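Local coordinates for BauA (Acinetobacter baumannii, PDB 6HCP), which probably takes up the iron-loaded siderophore ferric preacinetobactin across the outer membrane, as a TonB-dependent receptor, at residues D36-G40 against F567-P571; A174-T178 against G188-V192. Where two conformers were deposited one is given. Residue numbers count along the deposited sequence, not the author numbering.

Contact 1 of 2, residues D36-G40 against F567-P571; sequences DTYAG and FFGSP. With EDO (1,2-ethanediol), chain U.
Plug meets barrel wall here in a TonB-dependent receptor: the loop 36-40, which leads into the plug, lies against the end of barrel strand 549-569, where it gives way to the short turn before strand 575-590. Ala39 and Gly569 are the closest backbone pair, with CA atoms 5.5 Å apart. The loop is extended through Tyr38 (phi/psi -80/163) and Ala39 (-48/132), then Gly40 takes a positive phi (104/-30), which suits a residue without a CB.

The aromatic rotamers set the geometry. Tyr38 is t at chi1 (-161°, chi2 69°) and its CA-to-CB bond points toward the strand, whereas Phe568 is p (56°, chi2 80°), leaves sideways, and brings only its ring end nearer. The result is a T-shaped pair: the edge of Phe568 meets the face of Tyr38, centroids 5.1 Å apart, planes at 80°, Phe568 CE1 to Tyr38 CD2 3.6 Å. Phe568 also packs on the plug through Phe57 and Ile65, and Tyr38 OH hydrogen-bonds Asp520 of the barrel.

Gly569 (118/-149) lies at the Tyr38 ring edge, its CA 3.9 Å from Tyr38 CE2; an ideal CB would clash with that atom at 2.8 Å. Ser570, chi1 t, approaches Ala39 at 4.4 Å CB to CB, while its OG bonds Val575 O.

Polar bridging falls to a 1,2-ethanediol, probably from the crystallisation liquor: its O2 donates to Ala39 O at 2.9 Å, and its O1 accepts from Gly569 N at 3.0 Å.

Contact 2 of 2, residues A174-T178 against G188-V192; sequences ARLTT and GHVDV. With EDO (1,2-ethanediol), chain R.
Strands 174-178 and 188-192 run antiparallel, their axes 4.6 Å apart at 169°, in the register Ala174-Val192, Arg175-Asp191, Leu176-Val190, Thr177-His189 and Thr178-Gly188. Arg175-Asp191 and Thr177-His189 are the hydrogen-bonded pairs, each closing a two-bond ring: Arg175 N to Asp191 O 2.8 Å and Asp191 N to Arg175 O 2.9 Å; Thr177 N to His189 O and His189 N to Thr177 O, both 2.8 Å. Each of these four carbonyls also takes a CA-H...O contact, the shortest from Gly188 CA to Thr177 O at 3.1 Å. The backbones of Leu176 and Val190 are instead hydrogen-bonded to the flanking strands, to Tyr704 and Gly208.

On the face of Arg175, Thr177, His189 and Asp191, polar ends find partners: Arg175 NE forms a salt bridge with Asp705, His189 NE2 hydrogen-bonds Asn207 OD1, and the Asp191 carboxylate forms salt bridges with Lys166 and Arg205. A water joins Thr177 OG1 (2.7 Å) to His189 O (3.0 Å), donating to the latter. The opposite face is mainly apolar, with Thr178 the exception: Leu176 (t, p) puts CD1 3.6 Å from Val190 CG2, and Ala174 CB sits 3.9 Å from Val192 CG1.

A mainly apolar face with detergent at Val190 and a polar face whose His189 meets Glu133 and Lys166 are consistent with the outer and inner sides of a TonB-dependent receptor's first transmembrane barrel hairpin.

From the modelled N terminus, the chain passes through 36-40 and builds the plug, including strand 64-68 and strand 135-142, before entering the barrel at strand 173-181. Contact 2 closes a short local loop there, the hairpin with strand 184-196, only ten residues apart at its closest ends. Contact 1 closes much later, when strand 549-569 returns to the chain start across 527 residues, so contact 2 is nested wholly inside it. The two do not touch: centres lie 26 Å apart, nearest atoms about 12 Å. Both reach the same barrel sheet, which strand 697-705 seals against 173-181; contact 1 ties plug to wall, contact 2 wall strand to neighbouring strand.

Contact 1 of 2, residues D36-G40 against F567-P571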
# COMPACT_ATOMS: atom_id res chain seq x y z
N ASP A 36 11.21 -36.23 -14.02
CA ASP A 36 9.73 -36.19 -14.16
C ASP A 36 9.21 -34.74 -14.12
O ASP A 36 8.02 -34.52 -14.22
CB ASP A 36 9.08 -37.06 -13.08
CG ASP A 36 7.69 -36.62 -12.66
OD1 ASP A 36 6.71 -36.85 -13.43
OD2 ASP A 36 7.58 -36.06 -11.55
N THR A 37 10.10 -33.75 -14.01
CA THR A 37 9.72 -32.34 -13.82
C THR A 37 9.89 -31.59 -15.14
O THR A 37 10.86 -31.78 -15.85
CB THR A 37 10.53 -31.73 -12.67
OG1 THR A 37 10.02 -32.19 -11.42
CG2 THR A 37 10.51 -30.23 -12.66
N TYR A 38 8.93 -30.73 -15.49
CA TYR A 38 8.99 -29.96 -16.71
C TYR A 38 9.91 -28.75 -16.50
O TYR A 38 10.23 -28.38 -15.37
CB TYR A 38 7.58 -29.54 -17.12
CG TYR A 38 7.42 -29.14 -18.56
CD1 TYR A 38 7.52 -30.06 -19.58
CD2 TYR A 38 7.10 -27.84 -18.89
CE1 TYR A 38 7.37 -29.69 -20.90
CE2 TYR A 38 6.93 -27.45 -20.21
CZ TYR A 38 7.09 -28.37 -21.22
OH TYR A 38 6.87 -28.01 -22.51
N ALA A 39 10.34 -28.15 -17.60
CA ALA A 39 11.10 -26.90 -17.57
C ALA A 39 10.40 -25.90 -16.65
O ALA A 39 9.19 -25.73 -16.72
CB ALA A 39 11.21 -26.37 -18.98
N GLY A 40 11.17 -25.28 -15.75
CA GLY A 40 10.64 -24.38 -14.74
C GLY A 40 10.58 -25.00 -13.36
O GLY A 40 10.55 -24.28 -12.37
N PHE A 567 -1.49 -22.97 -20.55
CA PHE A 567 -0.09 -23.17 -20.91
C PHE A 567 0.74 -23.18 -19.63
O PHE A 567 0.32 -22.66 -18.58
CB PHE A 567 0.38 -22.09 -21.89
CG PHE A 567 -0.11 -20.70 -21.56
CD1 PHE A 567 0.49 -19.96 -20.56
CD2 PHE A 567 -1.25 -20.19 -22.17
CE1 PHE A 567 -0.02 -18.73 -20.19
CE2 PHE A 567 -1.74 -18.94 -21.81
CZ PHE A 567 -1.14 -18.23 -20.80
N PHE A 568 1.93 -23.78 -19.72
CA PHE A 568 2.86 -23.77 -18.61
C PHE A 568 4.28 -23.96 -19.14
O PHE A 568 4.48 -24.45 -20.26
CB PHE A 568 2.52 -24.87 -17.60
CG PHE A 568 2.46 -26.26 -18.18
CD1 PHE A 568 3.62 -26.99 -18.41
CD2 PHE A 568 1.24 -26.85 -18.48
CE1 PHE A 568 3.56 -28.28 -18.89
CE2 PHE A 568 1.19 -28.15 -18.97
CZ PHE A 568 2.35 -28.85 -19.21
N GLY A 569 5.25 -23.61 -18.30
CA GLY A 569 6.64 -23.87 -18.59
C GLY A 569 7.45 -22.59 -18.70
O GLY A 569 7.18 -21.61 -18.00
N SER A 570 8.48 -22.65 -19.54
CA SER A 570 9.45 -21.58 -19.68
C SER A 570 9.51 -21.20 -21.15
O SER A 570 10.03 -21.95 -21.97
CB SER A 570 10.80 -22.00 -19.16
OG SER A 570 11.77 -21.02 -19.50
N PRO A 571 8.83 -20.12 -21.57
CA PRO A 571 8.76 -19.77 -22.99
C PRO A 571 10.09 -19.19 -23.50
O PRO A 571 10.32 -19.19 -24.70
CB PRO A 571 7.64 -18.73 -23.04
CG PRO A 571 7.71 -18.07 -21.69
CD PRO A 571 8.12 -19.16 -20.72
C1 EDO U . 6.69 -23.54 -15.01
O1 EDO U . 5.42 -22.96 -15.38
C2 EDO U . 6.54 -25.05 -15.07
O2 EDO U . 7.56 -25.69 -14.33

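Contact 2 of 2, residues A174-T178 against G188-V192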
# COMPACT_ATOMS: atom_id res chain seq x y z
N ALA A 174 17.23 -32.58 5.16
CA ALA A 174 16.60 -31.95 6.30
C ALA A 174 16.46 -30.44 6.04
O ALA A 174 17.44 -29.76 5.72
CB ALA A 174 17.38 -32.23 7.56
N ARG A 175 15.21 -29.96 6.06
CA ARG A 175 14.93 -28.58 5.72
C ARG A 175 14.00 -28.00 6.79
O ARG A 175 13.05 -28.65 7.20
CB ARG A 175 14.35 -28.46 4.31
CG ARG A 175 13.84 -27.06 3.98
CD ARG A 175 13.24 -27.01 2.59
NE ARG A 175 14.28 -27.16 1.61
CZ ARG A 175 14.10 -27.50 0.35
NH1 ARG A 175 12.88 -27.68 -0.13
NH2 ARG A 175 15.16 -27.69 -0.42
N LEU A 176 14.39 -26.84 7.33
CA LEU A 176 13.54 -26.07 8.19
C LEU A 176 13.09 -24.80 7.45
O LEU A 176 13.92 -24.09 6.88
CB LEU A 176 14.29 -25.73 9.48
CG LEU A 176 13.57 -24.73 10.39
CD1 LEU A 176 12.33 -25.36 11.00
CD2 LEU A 176 14.50 -24.22 11.47
N THR A 177 11.80 -24.50 7.56
CA THR A 177 11.20 -23.29 7.00
C THR A 177 10.42 -22.57 8.11
O THR A 177 9.66 -23.18 8.84
CB THR A 177 10.28 -23.61 5.81
OG1 THR A 177 10.98 -24.40 4.85
CG2 THR A 177 9.76 -22.37 5.12
N THR A 178 10.66 -21.26 8.26
CA THR A 178 9.83 -20.46 9.14
C THR A 178 8.92 -19.58 8.27
O THR A 178 9.28 -19.22 7.16
CB THR A 178 10.64 -19.59 10.12
OG1 THR A 178 11.49 -18.77 9.33
CG2 THR A 178 11.42 -20.43 11.12
N GLY A 188 6.31 -22.80 11.53
CA GLY A 188 7.46 -23.46 11.01
C GLY A 188 7.09 -24.81 10.45
O GLY A 188 6.07 -25.41 10.85
N HIS A 189 7.99 -25.31 9.61
CA HIS A 189 7.81 -26.56 8.91
C HIS A 189 9.17 -27.25 8.80
O HIS A 189 10.12 -26.68 8.26
CB HIS A 189 7.22 -26.28 7.52
CG HIS A 189 7.22 -27.46 6.60
ND1 HIS A 189 7.36 -27.32 5.24
CD2 HIS A 189 7.04 -28.78 6.85
CE1 HIS A 189 7.32 -28.52 4.67
NE2 HIS A 189 7.06 -29.42 5.64
N VAL A 190 9.23 -28.49 9.31
CA VAL A 190 10.39 -29.35 9.18
C VAL A 190 10.06 -30.48 8.21
O VAL A 190 8.97 -31.05 8.26
CB VAL A 190 10.80 -29.90 10.55
CG1 VAL A 190 11.76 -31.07 10.42
CG2 VAL A 190 11.39 -28.80 11.43
N ASP A 191 11.00 -30.74 7.30
CA ASP A 191 10.90 -31.79 6.30
C ASP A 191 12.22 -32.57 6.32
O ASP A 191 13.27 -31.99 6.04
CB ASP A 191 10.63 -31.19 4.91
CG ASP A 191 10.30 -32.22 3.84
OD1 ASP A 191 10.27 -33.43 4.17
OD2 ASP A 191 10.04 -31.81 2.69
N VAL A 192 12.16 -33.85 6.70
CA VAL A 192 13.39 -34.66 6.85
C VAL A 192 13.20 -36.02 6.17
O VAL A 192 12.14 -36.63 6.29
CB VAL A 192 13.77 -34.85 8.33
CG1 VAL A 192 14.05 -33.53 9.02
CG2 VAL A 192 12.73 -35.64 9.10
C1 EDO R . 10.00 -15.82 8.29
O1 EDO R . 9.52 -16.07 9.62
C2 EDO R . 10.12 -14.33 8.01
O2 EDO R . 10.53 -13.64 9.19
O HOH W 1 10.74 -27.01 5.37